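Local structure of Hpr(Ser) kinase (Coxiella burnetii, 3TQF) at residues Asn10-Asp15 with Val19-Glu24; Leu97-Val102 with Leu143-Leu148; Ile78-Leu83 with Asp87-Gln92. The protein probably works as a bifunctional kinase and phosphatase that adds phosphate to a serine of the carrier protein HPr and removes it again, using a nucleotide-binding fold. All coordinates share one frame; numbering follows the deposited sequence.

Contact 1 (Asn10-Asp15 with Val19-Glu24); sequences NFLVID and VLITGE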
ATOM      1  N   ASN A  10      -7.153  -6.785  18.498  1.00 35.79           N
ATOM      2  CA  ASN A  10      -7.531  -7.493  17.282  1.00 34.99           C
ATOM      3  C   ASN A  10      -6.730  -8.780  17.230  1.00 34.35           C
ATOM      4  O   ASN A  10      -5.587  -8.811  17.672  1.00 34.08           O
ATOM      5  CB  ASN A  10      -7.260  -6.650  16.037  1.00 34.17           C
ATOM      6  CG  ASN A  10      -8.004  -5.326  16.051  1.00 35.00           C
ATOM      7  OD1 ASN A  10      -8.979  -5.155  16.778  1.00 36.83           O
ATOM      8  ND2 ASN A  10      -7.536  -4.380  15.247  1.00 35.08           N
ATOM      9  N   PHE A  11      -7.330  -9.839  16.695  1.00 34.44           N
ATOM     10  CA  PHE A  11      -6.692 -11.148  16.653  1.00 34.14           C
ATOM     11  C   PHE A  11      -6.752 -11.695  15.240  1.00 33.67           C
ATOM     12  O   PHE A  11      -7.829 -11.921  14.701  1.00 34.14           O
ATOM     13  CB  PHE A  11      -7.383 -12.098  17.639  1.00 35.72           C
ATOM     14  CG  PHE A  11      -6.628 -13.374  17.908  1.00 35.46           C
ATOM     15  CD1 PHE A  11      -5.251 -13.382  18.050  1.00 34.79           C
ATOM     16  CD2 PHE A  11      -7.312 -14.565  18.063  1.00 37.25           C
ATOM     17  CE1 PHE A  11      -4.568 -14.560  18.312  1.00 35.66           C
ATOM     18  CE2 PHE A  11      -6.638 -15.750  18.328  1.00 38.22           C
ATOM     19  CZ  PHE A  11      -5.262 -15.746  18.452  1.00 37.37           C
ATOM     20  N   LEU A  12      -5.577 -11.887  14.646  1.00 32.94           N
ATOM     21  CA  LEU A  12      -5.454 -12.350  13.270  1.00 32.81           C
ATOM     22  C   LEU A  12      -4.549 -13.576  13.229  1.00 33.22           C
ATOM     23  O   LEU A  12      -3.676 -13.738  14.084  1.00 32.95           O
ATOM     24  CB  LEU A  12      -4.850 -11.245  12.402  1.00 31.78           C
ATOM     25  CG  LEU A  12      -5.561  -9.888  12.427  1.00 31.75           C
ATOM     26  CD1 LEU A  12      -4.579  -8.757  12.274  1.00 31.05           C
ATOM     27  CD2 LEU A  12      -6.628  -9.825  11.346  1.00 32.98           C
ATOM     28  N   VAL A  13      -4.762 -14.440  12.239  1.00 33.98           N
ATOM     29  CA  VAL A  13      -3.817 -15.505  11.954  1.00 34.50           C
ATOM     30  C   VAL A  13      -2.932 -15.027  10.807  1.00 33.98           C
ATOM     31  O   VAL A  13      -3.436 -14.705   9.727  1.00 34.13           O
ATOM     32  CB  VAL A  13      -4.518 -16.822  11.588  1.00 36.21           C
ATOM     33  CG1 VAL A  13      -3.487 -17.910  11.301  1.00 36.73           C
ATOM     34  CG2 VAL A  13      -5.448 -17.255  12.715  1.00 36.87           C
ATOM     35  N   ILE A  14      -1.624 -14.953  11.066  1.00 33.51           N
ATOM     36  CA  ILE A  14      -0.641 -14.494  10.096  1.00 33.23           C
ATOM     37  C   ILE A  14       0.513 -15.479  10.034  1.00 34.31           C
ATOM     38  O   ILE A  14       1.224 -15.665  11.018  1.00 34.18           O
ATOM     39  CB  ILE A  14      -0.053 -13.132  10.481  1.00 32.22           C
ATOM     40  CG1 ILE A  14      -1.162 -12.099  10.704  1.00 31.91           C
ATOM     41  CG2 ILE A  14       0.908 -12.659   9.404  1.00 32.15           C
ATOM     42  CD1 ILE A  14      -0.656 -10.754  11.237  1.00 30.86           C
ATOM     43  N   ASP A  15       0.696 -16.103   8.872  1.00 35.76           N
ATOM     44  CA  ASP A  15       1.754 -17.089   8.655  1.00 37.03           C
ATOM     45  C   ASP A  15       1.714 -18.175   9.729  1.00 37.84           C
ATOM     46  O   ASP A  15       2.735 -18.508  10.318  1.00 38.56           O
ATOM     47  CB  ASP A  15       3.124 -16.390   8.624  1.00 36.77           C
ATOM     48  CG  ASP A  15       4.243 -17.299   8.132  1.00 38.77           C
ATOM     49  OD1 ASP A  15       3.964 -18.248   7.367  1.00 41.52           O
ATOM     50  OD2 ASP A  15       5.407 -17.063   8.515  1.00 39.13           O
ATOM     51  N   VAL A  19      -1.826 -13.718  16.100  1.00 33.30           N
ATOM     52  CA  VAL A  19      -1.195 -12.446  16.432  1.00 32.57           C
ATOM     53  C   VAL A  19      -2.220 -11.468  16.999  1.00 32.72           C
ATOM     54  O   VAL A  19      -3.230 -11.188  16.358  1.00 32.36           O
ATOM     55  CB  VAL A  19      -0.553 -11.818  15.183  1.00 31.66           C
ATOM     56  CG1 VAL A  19       0.087 -10.471  15.520  1.00 31.19           C
ATOM     57  CG2 VAL A  19       0.467 -12.784  14.567  1.00 31.62           C
ATOM     58  N   LEU A  20      -1.947 -10.966  18.204  1.00 33.42           N
ATOM     59  CA  LEU A  20      -2.774  -9.948  18.852  1.00 33.80           C
ATOM     60  C   LEU A  20      -2.238  -8.558  18.514  1.00 33.29           C
ATOM     61  O   LEU A  20      -1.055  -8.302  18.702  1.00 33.57           O
ATOM     62  CB  LEU A  20      -2.736 -10.132  20.372  1.00 35.21           C
ATOM     63  CG  LEU A  20      -3.242 -11.453  20.959  1.00 36.06           C
ATOM     64  CD1 LEU A  20      -2.909 -11.543  22.435  1.00 36.94           C
ATOM     65  CD2 LEU A  20      -4.733 -11.589  20.749  1.00 36.23           C
ATOM     66  N   ILE A  21      -3.097  -7.665  18.025  1.00 33.12           N
ATOM     67  CA  ILE A  21      -2.691  -6.285  17.709  1.00 32.89           C
ATOM     68  C   ILE A  21      -3.343  -5.273  18.651  1.00 34.01           C
ATOM     69  O   ILE A  21      -4.559  -5.265  18.822  1.00 34.26           O
ATOM     70  CB  ILE A  21      -3.058  -5.877  16.283  1.00 32.08           C
ATOM     71  CG1 ILE A  21      -2.532  -6.890  15.261  1.00 31.54           C
ATOM     72  CG2 ILE A  21      -2.481  -4.514  15.983  1.00 32.17           C
ATOM     73  CD1 ILE A  21      -1.097  -6.687  14.903  1.00 31.89           C
ATOM     74  N   THR A  22      -2.510  -4.405  19.220  1.00 34.88           N
ATOM     75  CA  THR A  22      -2.909  -3.443  20.243  1.00 36.49           C
ATOM     76  C   THR A  22      -2.357  -2.058  19.902  1.00 37.04           C
ATOM     77  O   THR A  22      -1.421  -1.935  19.113  1.00 36.33           O
ATOM     78  CB  THR A  22      -2.398  -3.918  21.633  1.00 37.82           C
ATOM     79  OG1 THR A  22      -3.490  -4.469  22.380  1.00 38.90           O
ATOM     80  CG2 THR A  22      -1.770  -2.787  22.436  1.00 39.81           C
ATOM     81  N   GLY A  23      -2.944  -1.020  20.487  1.00 38.63           N
ATOM     82  CA  GLY A  23      -2.465   0.346  20.287  1.00 39.76           C
ATOM     83  C   GLY A  23      -3.485   1.390  20.695  1.00 41.60           C
ATOM     84  O   GLY A  23      -4.614   1.057  21.061  1.00 41.83           O
ATOM     85  N   GLU A  24      -3.089   2.658  20.620  1.00 43.28           N
ATOM     86  CA  GLU A  24      -3.990   3.771  20.925  1.00 45.45           C
ATOM     87  C   GLU A  24      -5.164   3.796  19.962  1.00 44.67           C
ATOM     88  O   GLU A  24      -5.149   3.120  18.926  1.00 42.78           O
ATOM     89  CB  GLU A  24      -3.257   5.111  20.842  1.00 47.45           C
ATOM     90  CG  GLU A  24      -2.196   5.312  21.905  1.00 49.85           C
ATOM     91  CD  GLU A  24      -1.500   6.658  21.792  1.00 53.24           C
ATOM     92  OE1 GLU A  24      -2.181   7.659  21.475  1.00 55.24           O
ATOM     93  OE2 GLU A  24      -0.271   6.717  22.026  1.00 54.77           O
TER

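Contact 2 (Leu97-Val102 with Leu143-Leu148); sequences LSISLV and LLIETL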
ATOM      1  N   LEU A  97       1.835 -14.499  19.370  1.00 34.32           N
ATOM      2  CA  LEU A  97       2.549 -13.235  19.421  1.00 33.72           C
ATOM      3  C   LEU A  97       1.589 -12.104  19.735  1.00 33.41           C
ATOM      4  O   LEU A  97       0.416 -12.152  19.368  1.00 32.90           O
ATOM      5  CB  LEU A  97       3.230 -12.979  18.076  1.00 32.77           C
ATOM      6  CG  LEU A  97       4.002 -11.676  17.857  1.00 32.27           C
ATOM      7  CD1 LEU A  97       5.283 -11.658  18.670  1.00 33.01           C
ATOM      8  CD2 LEU A  97       4.298 -11.505  16.374  1.00 31.30           C
ATOM      9  N   SER A  98       2.107 -11.087  20.417  1.00 34.00           N
ATOM     10  CA  SER A  98       1.361  -9.881  20.727  1.00 33.96           C
ATOM     11  C   SER A  98       2.155  -8.686  20.221  1.00 33.53           C
ATOM     12  O   SER A  98       3.249  -8.433  20.703  1.00 34.77           O
ATOM     13  CB  SER A  98       1.158  -9.780  22.235  1.00 35.66           C
ATOM     14  OG  SER A  98       0.792  -8.469  22.625  1.00 36.64           O
ATOM     15  N   ILE A  99       1.621  -7.967  19.243  1.00 32.36           N
ATOM     16  CA  ILE A  99       2.274  -6.764  18.735  1.00 32.21           C
ATOM     17  C   ILE A  99       1.557  -5.533  19.263  1.00 32.95           C
ATOM     18  O   ILE A  99       0.337  -5.427  19.179  1.00 32.41           O
ATOM     19  CB  ILE A  99       2.295  -6.716  17.197  1.00 31.07           C
ATOM     20  CG1 ILE A  99       3.075  -7.904  16.633  1.00 30.41           C
ATOM     21  CG2 ILE A  99       2.921  -5.415  16.713  1.00 31.10           C
ATOM     22  CD1 ILE A  99       2.970  -8.031  15.138  1.00 29.59           C
ATOM     23  N   SER A 100       2.334  -4.607  19.810  1.00 34.51           N
ATOM     24  CA  SER A 100       1.818  -3.371  20.372  1.00 35.79           C
ATOM     25  C   SER A 100       2.317  -2.210  19.520  1.00 36.08           C
ATOM     26  O   SER A 100       3.504  -1.892  19.543  1.00 36.92           O
ATOM     27  CB  SER A 100       2.295  -3.224  21.815  1.00 37.70           C
ATOM     28  OG  SER A 100       1.700  -2.102  22.433  1.00 39.54           O
ATOM     29  N   LEU A 101       1.407  -1.596  18.760  1.00 35.67           N
ATOM     30  CA  LEU A 101       1.750  -0.499  17.856  1.00 36.05           C
ATOM     31  C   LEU A 101       1.929   0.774  18.653  1.00 38.58           C
ATOM     32  O   LEU A 101       1.001   1.218  19.317  1.00 39.53           O
ATOM     33  CB  LEU A 101       0.651  -0.292  16.816  1.00 35.01           C
ATOM     34  CG  LEU A 101       0.334  -1.458  15.875  1.00 32.71           C
ATOM     35  CD1 LEU A 101      -0.870  -1.114  15.027  1.00 31.39           C
ATOM     36  CD2 LEU A 101       1.531  -1.805  15.001  1.00 31.72           C
ATOM     37  N   VAL A 102       3.122   1.358  18.576  1.00 40.33           N
ATOM     38  CA  VAL A 102       3.495   2.507  19.394  1.00 43.31           C
ATOM     39  C   VAL A 102       3.874   3.686  18.515  1.00 44.91           C
ATOM     40  O   VAL A 102       4.454   3.503  17.448  1.00 44.24           O
ATOM     41  CB  VAL A 102       4.695   2.165  20.295  1.00 44.66           C
ATOM     42  CG1 VAL A 102       5.130   3.379  21.110  1.00 47.62           C
ATOM     43  CG2 VAL A 102       4.352   1.000  21.207  1.00 43.95           C
ATOM     44  N   LEU A 143       2.711  -4.737   5.124  1.00 34.40           N
ATOM     45  CA  LEU A 143       3.881  -5.506   4.715  1.00 34.57           C
ATOM     46  C   LEU A 143       4.876  -5.599   5.864  1.00 34.12           C
ATOM     47  O   LEU A 143       5.518  -6.626   6.045  1.00 34.17           O
ATOM     48  CB  LEU A 143       4.544  -4.872   3.489  1.00 36.07           C
ATOM     49  CG  LEU A 143       5.809  -5.553   2.961  1.00 37.01           C
ATOM     50  CD1 LEU A 143       5.491  -6.910   2.376  1.00 36.66           C
ATOM     51  CD2 LEU A 143       6.485  -4.672   1.933  1.00 38.81           C
ATOM     52  N   LEU A 144       4.999  -4.526   6.638  1.00 33.90           N
ATOM     53  CA  LEU A 144       5.943  -4.497   7.744  1.00 33.97           C
ATOM     54  C   LEU A 144       5.544  -5.476   8.834  1.00 32.84           C
ATOM     55  O   LEU A 144       6.373  -6.235   9.331  1.00 33.09           O
ATOM     56  CB  LEU A 144       6.060  -3.080   8.314  1.00 34.84           C
ATOM     57  CG  LEU A 144       6.582  -2.007   7.344  1.00 35.80           C
ATOM     58  CD1 LEU A 144       6.831  -0.703   8.080  1.00 36.51           C
ATOM     59  CD2 LEU A 144       7.833  -2.470   6.636  1.00 35.85           C
ATOM     60  N   ILE A 145       4.264  -5.466   9.184  1.00 32.01           N
ATOM     61  CA  ILE A 145       3.722  -6.365  10.200  1.00 31.02           C
ATOM     62  C   ILE A 145       3.765  -7.819   9.737  1.00 30.74           C
ATOM     63  O   ILE A 145       4.072  -8.709  10.519  1.00 30.83           O
ATOM     64  CB  ILE A 145       2.284  -5.967  10.566  1.00 30.53           C
ATOM     65  CG1 ILE A 145       2.281  -4.613  11.283  1.00 30.89           C
ATOM     66  CG2 ILE A 145       1.621  -7.033  11.447  1.00 30.28           C
ATOM     67  CD1 ILE A 145       2.881  -4.645  12.670  1.00 31.27           C
ATOM     68  N   GLU A 146       3.468  -8.060   8.469  1.00 30.89           N
ATOM     69  CA  GLU A 146       3.590  -9.410   7.909  1.00 31.18           C
ATOM     70  C   GLU A 146       5.028  -9.903   7.987  1.00 31.59           C
ATOM     71  O   GLU A 146       5.277 -11.053   8.326  1.00 31.81           O
ATOM     72  CB  GLU A 146       3.112  -9.443   6.452  1.00 31.84           C
ATOM     73  CG  GLU A 146       3.366 -10.769   5.740  1.00 33.15           C
ATOM     74  CD  GLU A 146       2.993 -10.721   4.281  1.00 34.68           C
ATOM     75  OE1 GLU A 146       1.796 -10.845   3.960  1.00 35.74           O
ATOM     76  OE2 GLU A 146       3.898 -10.557   3.444  1.00 36.22           O
ATOM     77  N   THR A 147       5.968  -9.024   7.664  1.00 32.18           N
ATOM     78  CA  THR A 147       7.391  -9.356   7.698  1.00 33.10           C
ATOM     79  C   THR A 147       7.872  -9.577   9.133  1.00 33.06           C
ATOM     80  O   THR A 147       8.657 -10.488   9.393  1.00 33.82           O
ATOM     81  CB  THR A 147       8.230  -8.256   7.030  1.00 33.98           C
ATOM     82  OG1 THR A 147       7.717  -8.006   5.716  1.00 34.06           O
ATOM     83  CG2 THR A 147       9.683  -8.674   6.922  1.00 35.53           C
ATOM     84  N   LEU A 148       7.390  -8.745  10.055  1.00 32.37           N
ATOM     85  CA  LEU A 148       7.703  -8.887  11.476  1.00 32.41           C
ATOM     86  C   LEU A 148       7.258 -10.239  12.013  1.00 32.37           C
ATOM     87  O   LEU A 148       7.964 -10.853  12.816  1.00 33.40           O
ATOM     88  CB  LEU A 148       7.010  -7.792  12.278  1.00 31.83           C
ATOM     89  CG  LEU A 148       7.374  -7.682  13.755  1.00 32.00           C
ATOM     90  CD1 LEU A 148       8.751  -7.058  13.926  1.00 32.78           C
ATOM     91  CD2 LEU A 148       6.322  -6.868  14.479  1.00 31.30           C
TER

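Contact 3 (Ile78-Leu83 with Asp87-Gln92); sequences IDVPKL and DAVVNQ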
ATOM      1  N   ILE A  78     -18.038  -4.302   7.832  1.00 43.61           N
ATOM      2  CA  ILE A  78     -17.542  -5.070   6.704  1.00 43.34           C
ATOM      3  C   ILE A  78     -17.749  -6.556   6.980  1.00 43.70           C
ATOM      4  O   ILE A  78     -17.087  -7.123   7.851  1.00 42.08           O
ATOM      5  CB  ILE A  78     -16.028  -4.826   6.472  1.00 41.16           C
ATOM      6  CG1 ILE A  78     -15.742  -3.343   6.226  1.00 41.35           C
ATOM      7  CG2 ILE A  78     -15.520  -5.655   5.295  1.00 41.14           C
ATOM      8  CD1 ILE A  78     -14.264  -3.016   6.166  1.00 39.30           C
ATOM      9  N   ASP A  79     -18.671  -7.174   6.245  1.00 45.99           N
ATOM     10  CA  ASP A  79     -18.856  -8.624   6.277  1.00 46.85           C
ATOM     11  C   ASP A  79     -17.678  -9.255   5.542  1.00 45.45           C
ATOM     12  O   ASP A  79     -17.732  -9.452   4.332  1.00 46.70           O
ATOM     13  CB  ASP A  79     -20.188  -9.004   5.613  1.00 50.11           C
ATOM     14  CG  ASP A  79     -20.550 -10.478   5.789  1.00 51.59           C
ATOM     15  OD1 ASP A  79     -19.675 -11.290   6.151  1.00 49.61           O
ATOM     16  OD2 ASP A  79     -21.730 -10.826   5.554  1.00 54.51           O
ATOM     17  N   VAL A  80     -16.614  -9.560   6.281  1.00 43.23           N
ATOM     18  CA  VAL A  80     -15.364 -10.037   5.684  1.00 41.85           C
ATOM     19  C   VAL A  80     -15.528 -11.322   4.867  1.00 43.68           C
ATOM     20  O   VAL A  80     -14.975 -11.416   3.775  1.00 43.76           O
ATOM     21  CB  VAL A  80     -14.243 -10.213   6.748  1.00 39.58           C
ATOM     22  CG1 VAL A  80     -13.058 -10.967   6.170  1.00 38.45           C
ATOM     23  CG2 VAL A  80     -13.802  -8.859   7.283  1.00 37.84           C
ATOM     24  N   PRO A  81     -16.277 -12.314   5.387  1.00 45.57           N
ATOM     25  CA  PRO A  81     -16.558 -13.515   4.599  1.00 47.94           C
ATOM     26  C   PRO A  81     -17.197 -13.231   3.243  1.00 50.30           C
ATOM     27  O   PRO A  81     -16.760 -13.779   2.232  1.00 51.19           O
ATOM     28  CB  PRO A  81     -17.531 -14.291   5.483  1.00 49.74           C
ATOM     29  CG  PRO A  81     -17.177 -13.908   6.843  1.00 47.87           C
ATOM     30  CD  PRO A  81     -16.679 -12.491   6.793  1.00 45.58           C
ATOM     31  N   LYS A  82     -18.219 -12.382   3.226  1.00 51.70           N
ATOM     32  CA  LYS A  82     -18.892 -12.024   1.983  1.00 54.40           C
ATOM     33  C   LYS A  82     -17.909 -11.443   0.962  1.00 53.40           C
ATOM     34  O   LYS A  82     -17.974 -11.782  -0.220  1.00 55.51           O
ATOM     35  CB  LYS A  82     -20.017 -11.017   2.255  1.00 55.66           C
ATOM     36  CG  LYS A  82     -20.916 -10.713   1.046  1.00 59.03           C
ATOM     37  CD  LYS A  82     -22.224 -11.485   1.086  1.00 63.07           C
ATOM     38  CE  LYS A  82     -23.022 -11.281  -0.196  1.00 66.91           C
ATOM     39  NZ  LYS A  82     -24.415 -11.814  -0.090  1.00 70.97           N
ATOM     40  N   LEU A  83     -17.000 -10.585   1.423  1.00 50.71           N
ATOM     41  CA  LEU A  83     -16.104  -9.842   0.534  1.00 49.97           C
ATOM     42  C   LEU A  83     -14.783 -10.544   0.233  1.00 48.97           C
ATOM     43  O   LEU A  83     -14.188 -10.299  -0.811  1.00 49.48           O
ATOM     44  CB  LEU A  83     -15.802  -8.448   1.108  1.00 48.04           C
ATOM     45  CG  LEU A  83     -16.925  -7.402   1.141  1.00 49.30           C
ATOM     46  CD1 LEU A  83     -16.341  -6.031   1.419  1.00 47.19           C
ATOM     47  CD2 LEU A  83     -17.719  -7.373  -0.149  1.00 52.16           C
ATOM     48  N   ASP A  87     -12.760 -18.761   3.765  1.00 52.53           N
ATOM     49  CA  ASP A  87     -11.432 -19.052   4.326  1.00 50.54           C
ATOM     50  C   ASP A  87     -10.699 -17.819   4.880  1.00 47.04           C
ATOM     51  O   ASP A  87      -9.606 -17.950   5.423  1.00 45.42           O
ATOM     52  CB  ASP A  87     -10.545 -19.747   3.278  1.00 51.63           C
ATOM     53  CG  ASP A  87     -11.146 -21.058   2.766  1.00 55.93           C
ATOM     54  OD1 ASP A  87     -12.144 -21.544   3.349  1.00 58.02           O
ATOM     55  OD2 ASP A  87     -10.618 -21.603   1.770  1.00 57.96           O
ATOM     56  N   ALA A  88     -11.289 -16.633   4.739  1.00 46.22           N
ATOM     57  CA  ALA A  88     -10.693 -15.392   5.257  1.00 43.48           C
ATOM     58  C   ALA A  88     -10.939 -15.181   6.755  1.00 42.41           C
ATOM     59  O   ALA A  88     -10.342 -14.295   7.362  1.00 40.11           O
ATOM     60  CB  ALA A  88     -11.221 -14.193   4.477  1.00 43.45           C
ATOM     61  N   VAL A  89     -11.831 -15.982   7.340  1.00 44.26           N
ATOM     62  CA  VAL A  89     -12.130 -15.912   8.772  1.00 43.89           C
ATOM     63  C   VAL A  89     -11.979 -17.283   9.430  1.00 45.13           C
ATOM     64  O   VAL A  89     -12.245 -18.316   8.816  1.00 47.08           O
ATOM     65  CB  VAL A  89     -13.562 -15.400   9.026  1.00 45.23           C
ATOM     66  CG1 VAL A  89     -13.801 -15.203  10.513  1.00 44.92           C
ATOM     67  CG2 VAL A  89     -13.805 -14.101   8.277  1.00 44.70           C
ATOM     68  N   VAL A  90     -11.556 -17.270  10.691  1.00 44.30           N
ATOM     69  CA  VAL A  90     -11.367 -18.479  11.485  1.00 45.60           C
ATOM     70  C   VAL A  90     -12.008 -18.266  12.850  1.00 46.03           C
ATOM     71  O   VAL A  90     -11.960 -17.161  13.386  1.00 44.37           O
ATOM     72  CB  VAL A  90      -9.856 -18.809  11.614  1.00 44.28           C
ATOM     73  CG1 VAL A  90      -9.484 -19.155  13.035  1.00 44.51           C
ATOM     74  CG2 VAL A  90      -9.466 -19.929  10.648  1.00 45.64           C
ATOM     75  N   ASN A  91     -12.619 -19.311  13.406  1.00 48.53           N
ATOM     76  CA  ASN A  91     -13.352 -19.169  14.675  1.00 49.74           C
ATOM     77  C   ASN A  91     -12.460 -19.188  15.924  1.00 48.60           C
ATOM     78  O   ASN A  91     -12.832 -18.623  16.953  1.00 48.98           O
ATOM     79  CB  ASN A  91     -14.501 -20.187  14.791  1.00 53.29           C
ATOM     80  CG  ASN A  91     -14.024 -21.630  14.872  1.00 55.71           C
ATOM     81  OD1 ASN A  91     -12.844 -21.929  14.680  1.00 55.41           O
ATOM     82  ND2 ASN A  91     -14.953 -22.537  15.157  1.00 59.45           N
ATOM     83  N   GLN A  92     -11.297 -19.829  15.835  1.00 47.54           N
ATOM     84  CA  GLN A  92     -10.319 -19.794  16.922  1.00 46.54           C
ATOM     85  C   GLN A  92      -8.903 -20.128  16.452  1.00 44.85           C
ATOM     86  O   GLN A  92      -8.703 -20.628  15.348  1.00 44.95           O
ATOM     87  CB  GLN A  92     -10.728 -20.740  18.058  1.00 49.33           C
ATOM     88  CG  GLN A  92     -10.981 -22.173  17.638  1.00 52.34           C
ATOM     89  CD  GLN A  92     -11.106 -23.111  18.824  1.00 55.64           C
ATOM     90  OE1 GLN A  92     -12.123 -23.127  19.519  1.00 57.96           O
ATOM     91  NE2 GLN A  92     -10.070 -23.909  19.055  1.00 56.56           N
TER

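Contact 1 (Asn10-Asp15 with Val19-Glu24)
Phe11 turns its CG anti to the backbone N (chi1 -167°), while Leu20 holds its CG anti to its own carbonyl carbon (chi1 -61°), and the ring and the branched chain thereby meet across two antiparallel strands. The ring lies obliquely to the leucine, with CD1 3.3 Å from Leu20 CD2. The two residues form a non-hydrogen-bonded pair, and both also lean on Val95, which suits a bulky aromatic and a leucine to this buried face. The opposite face carries Asn10, Leu12, Val19 and Ile21. There Leu12 sends CD1 to Ile21 CG1, 4.1 Å away, and Ile14 places CD1 4.1 Å from Val19 CG2. Branched aliphatic residues fit this side because it is covered by helix 29-38, whose Leu36 touches Leu12. Asn10, the polar member, gives OD1 to Asp47 N, and its side chain is about 5 Å from a bound phosphate ion, probably from the crystallisation liquor. Between the faces, Asn10 N donates to Ile21 O (3.0 Å) and Ile21 N to Asn10 O (2.8 Å). Leu12 N reaches Val19 O at 3.0 Å, and Val19 N returns to Leu12 O at 2.7 Å with an N-H...O angle of 174°. The result is a beta hairpin, whose second strand runs into Gly23, at the start of a sequence that fits a Walker A P-loop. The four bonds satisfy the backbone polar groups of both hydrogen-bonded pairs, so that Val19-Ile21, nonpolar on both faces, can lead from the buried core to the probable phosphate-binding loop.

Contact 2 (Leu97-Val102 with Leu143-Leu148)
Ile99 and Leu148 meet end to end, strand against helix, with Ile99 CD1 3.6 Å from Leu148 CD2. Beside them Ile99 and Ile145 lie alongside each other, pointing opposite ways: Ile99 CD1 lies 4.1 Å from Ile145 CG2, and Ile99 CG2 is 4.1 Å from Ile145 CD1. That same Ile145 CD1 also meets Leu101 CD2 obliquely, at 3.9 Å. Leu148 holds its CG anti to the backbone N (chi1 -172°), which carries CD2 out to the strand. Ile145 and Leu148 are three residues apart, about one helical turn, and therefore point to the same side. Next to strand 92-102 in the sheet runs strand 17-23, whose Ile21 touches both Ile99 and Leu101. On the helix, Thr147 N and Thr147 OG1 both donate to Leu143 O, from opposite faces of its carbonyl plane, which gives the hydroxyl a partner within its own helix. Farther round, Glu146 pairs with Arg39 and His41, whereas Leu144 and Thr147 pack on Leu34 of a second subunit. With no hydrogen bond between strand and helix, this is plain alpha/beta packing: beta-branched and leucine methyls exclude water, and polar groups are kept to the helix's other sides.

Contact 3 (Ile78-Leu83 with Asp87-Gln92)
Val89 faces the start of helix 80-84 with its CB bond directed toward it, and from CB the branch that does the touching is CG2. This methyl is anti to the carbonyl carbon of Val89, beside the backbone N, a placement (chi1 -174°, with CG1 anti to the backbone N) that brings it against the pyrrolidine ring of Pro81, with Pro81 CD 3.6 Å and Pro81 CG 3.7 Å from Val89 CG2. The two side chains meet at a slant, the methyl against the CG-CD side of the ring. Val89 CG2 has a third neighbour in Val80 CG1, at 3.8 Å. Val80 CG1 then continues the apolar patch to Ala88 CB, 4.1 Å away, where the small methyl suits a site that also faces Ile37 of helix 29-38. The helix met here opens straight from strand 76-79. Asp79 is its N-cap: a weak, long bond runs from Lys82 N to Asp79 OD1 (3.4 Å), and Leu83 N donates to Asp79 O at 3.2 Å. A proline is at home in such a first turn, since the position needs no N-H for helix bonding, and its compact ring offers the apolar CG and CD to the valine. Beyond the contact, Ala88 and Val90 hydrogen-bond through their backbones to Leu43, which ties the loop after the helix to strand 42-45, and the side chain of Val80 touches the same Leu43. Near the end of the helix, Leu83 O accepts from Arg150 NH2 of a third subunit, and Lys82 packs on Leu154 of that subunit.

In the fold
Along the chain contact 1 comes first, then contact 3, then contact 2. Contacts 1 and 2 have centres about 8 Å apart and share the large mixed sheet, in which strands 17-23 and 92-102 are parallel neighbours: probable hydrogen bonds run from Ile99 N to Leu20 O and from Leu101 N to Thr22 O. The centre of contact 1 lies about 2 Å from the centre of the chain, and contact 2 packs helix 141-165 on the same sheet. Contact 3 is peripheral, its centre about 15 Å from that of contact 1 and about 21 Å from that of contact 2, yet its loop runs into strand 92-102. Contact 2 borders a second subunit and contact 3 a third, so both lie beside subunit interfaces of the three-chain assembly.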